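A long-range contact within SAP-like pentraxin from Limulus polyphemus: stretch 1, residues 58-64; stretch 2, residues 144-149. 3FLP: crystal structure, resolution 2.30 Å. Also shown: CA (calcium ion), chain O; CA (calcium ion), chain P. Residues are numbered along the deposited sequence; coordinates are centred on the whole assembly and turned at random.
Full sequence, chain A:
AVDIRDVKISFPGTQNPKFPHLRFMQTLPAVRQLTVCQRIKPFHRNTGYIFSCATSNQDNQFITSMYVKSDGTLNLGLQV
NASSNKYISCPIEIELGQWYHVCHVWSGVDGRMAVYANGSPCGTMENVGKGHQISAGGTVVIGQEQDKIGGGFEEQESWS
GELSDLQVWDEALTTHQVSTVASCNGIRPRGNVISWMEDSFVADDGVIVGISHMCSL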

# COMPACT_ATOMS: atom_id res chain seq x y z
N GLN A 58 42.12 -2.09 -41.94
CA GLN A 58 41.05 -2.94 -42.45
C GLN A 58 39.71 -2.22 -42.46
O GLN A 58 39.03 -2.14 -41.43
N ASP A 59 39.31 -1.71 -43.62
CA ASP A 59 38.05 -0.99 -43.73
C ASP A 59 36.83 -1.91 -43.60
O ASP A 59 35.71 -1.44 -43.39
N ASN A 60 37.06 -3.22 -43.71
CA ASN A 60 35.98 -4.19 -43.63
C ASN A 60 36.10 -5.14 -42.43
O ASN A 60 36.05 -6.36 -42.59
N GLN A 61 36.26 -4.59 -41.24
CA GLN A 61 36.38 -5.40 -40.03
C GLN A 61 35.10 -6.16 -39.71
O GLN A 61 35.14 -7.36 -39.40
N PHE A 62 33.97 -5.48 -39.79
CA PHE A 62 32.69 -6.10 -39.49
C PHE A 62 31.61 -5.31 -40.21
O PHE A 62 31.47 -4.10 -40.01
N ILE A 63 30.85 -5.97 -41.08
CA ILE A 63 29.81 -5.27 -41.82
C ILE A 63 28.55 -6.10 -41.97
O ILE A 63 28.59 -7.25 -42.42
N THR A 64 27.42 -5.51 -41.58
CA THR A 64 26.14 -6.19 -41.69
C THR A 64 25.42 -5.65 -42.92
O THR A 64 25.64 -4.51 -43.32
N GLN A 144 26.10 3.51 -44.46
CA GLN A 144 27.04 3.53 -45.58
C GLN A 144 28.14 2.50 -45.31
O GLN A 144 28.36 2.10 -44.17
N GLU A 145 28.83 2.08 -46.37
CA GLU A 145 29.92 1.11 -46.27
C GLU A 145 31.23 1.90 -46.37
O GLU A 145 31.46 2.60 -47.35
N GLN A 146 32.09 1.79 -45.35
CA GLN A 146 33.37 2.51 -45.36
C GLN A 146 34.48 1.82 -46.16
O GLN A 146 34.66 0.61 -46.07
N ASP A 147 35.20 2.61 -46.95
CA ASP A 147 36.34 2.11 -47.72
C ASP A 147 37.56 2.81 -47.13
O ASP A 147 38.70 2.56 -47.52
N LYS A 148 37.28 3.70 -46.18
CA LYS A 148 38.29 4.45 -45.45
C LYS A 148 37.58 4.86 -44.16
O LYS A 148 36.35 4.89 -44.10
N ILE A 149 38.35 5.15 -43.11
CA ILE A 149 37.74 5.54 -41.84
C ILE A 149 36.77 6.71 -42.01
O ILE A 149 37.17 7.82 -42.37

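Oxygen atoms that would repel one another can nevertheless hold two distant chain segments together when a cation sits among them, and the calcium site of this pentraxin is a compact example. No direct hydrogen bond links the two stretches; the chain O calcium binds oxygens from both. In the first stretch, the chain O calcium lies 2.4 Å from Asp 59 OD2 and 2.3 Å from Asn 60 OD1. In the second, the chain O calcium lies 2.5 Å from OE1 and 2.6 Å from OE2 of Glu 145, and 2.4 Å from both the backbone O of Gln 146 and OD1 of Asp 147. Water 2 adds a further ligand and accepts a hydrogen bond from Asn 60 ND2.

The side-chain conformations bring these oxygens together. Asp 59 (chi1 p) points toward the other stretch, whereas Asn 60 (m) and Glu 145 (t, then m) leave their backbones sideways and bring their ends nearer. Asp 147 (m) starts away, yet its carboxylate also returns to the ion. Shared coordination explains otherwise unfavourable approaches, such as Asp 59 OD2 to Asp 147 OD1 at 3.3 Å and Asn 60 OD1 to Glu 145 OE2 at 3.2 Å.

A second calcium, chain P, extends the principle: Glu 145 OE1 and Asp 147 OD1 bridge both ions, while Asp 147 OD2 binds this one alone. Waters 3 and 4 also bind it, with other ligands elsewhere in the structure.

Water supplies a separate link. Water 1 donates to Asp 59 O and to Glu 145 OE2, both at 2.7 Å, joining two acceptors that cannot hydrogen bond to each other. Within stretch 1, Asn 60 N donates to Gln 58 OE1 at 2.8 Å.

Ile 63 adds a van der Waals contact: with chi1 at -15°, between wells, and chi2 t, it points toward stretch 2 and its CD1 lies 3.3 Å from Glu 145 OE2, a methyl against a carboxylate oxygen.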

# COMPACT_ATOMS: atom_id res chain seq x y z
CB GLN A 58 40.95 -4.21 -41.60
CG GLN A 58 39.84 -5.18 -41.98
CD GLN A 58 39.87 -5.56 -43.45
OE1 GLN A 58 39.28 -4.87 -44.29
NE2 GLN A 58 40.58 -6.64 -43.78
CB ASP A 59 37.98 -0.21 -45.06
CG ASP A 59 38.04 -1.11 -46.29
OD1 ASP A 59 38.97 -1.95 -46.40
OD2 ASP A 59 37.16 -0.96 -47.18
CB ASN A 60 35.92 -4.99 -44.94
CG ASN A 60 35.49 -4.13 -46.14
OD1 ASN A 60 35.56 -2.90 -46.09
ND2 ASN A 60 35.06 -4.79 -47.21
CB GLN A 61 36.77 -4.51 -38.84
CG GLN A 61 38.25 -4.16 -38.78
CD GLN A 61 39.10 -5.30 -38.24
OE1 GLN A 61 38.64 -6.44 -38.13
NE2 GLN A 61 40.35 -5.00 -37.92
CB PHE A 62 32.48 -6.06 -37.97
CG PHE A 62 31.30 -6.84 -37.51
CD1 PHE A 62 30.02 -6.30 -37.58
CD2 PHE A 62 31.46 -8.11 -36.97
CE1 PHE A 62 28.92 -7.01 -37.13
CE2 PHE A 62 30.37 -8.83 -36.51
CZ PHE A 62 29.10 -8.27 -36.59
CB ILE A 63 30.27 -4.87 -43.25
CG1 ILE A 63 31.79 -4.98 -43.37
CG2 ILE A 63 29.84 -3.45 -43.54
CD1 ILE A 63 32.30 -4.72 -44.77
CB THR A 64 25.23 -5.93 -40.46
OG1 THR A 64 24.98 -4.52 -40.35
CG2 THR A 64 25.90 -6.44 -39.18
CB GLN A 144 27.68 4.92 -45.74
CG GLN A 144 26.72 6.10 -46.00
CD GLN A 144 25.98 6.01 -47.33
OE1 GLN A 144 26.44 5.37 -48.28
NE2 GLN A 144 24.84 6.66 -47.41
CB GLU A 145 29.79 0.12 -47.43
CG GLU A 145 30.40 -1.27 -47.21
CD GLU A 145 31.91 -1.29 -47.31
OE1 GLU A 145 32.46 -0.83 -48.33
OE2 GLU A 145 32.56 -1.78 -46.35
CB GLN A 146 33.91 2.67 -43.93
CG GLN A 146 33.00 3.38 -42.94
CD GLN A 146 33.51 3.26 -41.51
OE1 GLN A 146 34.41 3.99 -41.08
NE2 GLN A 146 32.96 2.31 -40.76
CB ASP A 147 36.20 2.41 -49.21
CG ASP A 147 35.24 1.46 -49.89
OD1 ASP A 147 35.08 0.33 -49.39
OD2 ASP A 147 34.66 1.84 -50.93
CB LYS A 148 38.74 5.70 -46.22
CG LYS A 148 37.61 6.66 -46.52
CD LYS A 148 38.11 8.10 -46.72
CE LYS A 148 39.07 8.22 -47.89
NZ LYS A 148 39.38 9.65 -48.15
CB ILE A 149 38.80 5.95 -40.81
CG1 ILE A 149 39.76 4.78 -40.55
CG2 ILE A 149 38.12 6.39 -39.51
CD1 ILE A 149 39.06 3.49 -40.17
CA CA O . 34.81 -1.24 -47.56
CA CA P . 32.82 0.27 -50.58
O HOH W 1 33.03 -1.49 -43.74
O HOH W 2 34.55 -2.70 -49.38
O HOH W 3 31.97 2.36 -49.86
O HOH W 4 32.99 -1.96 -51.35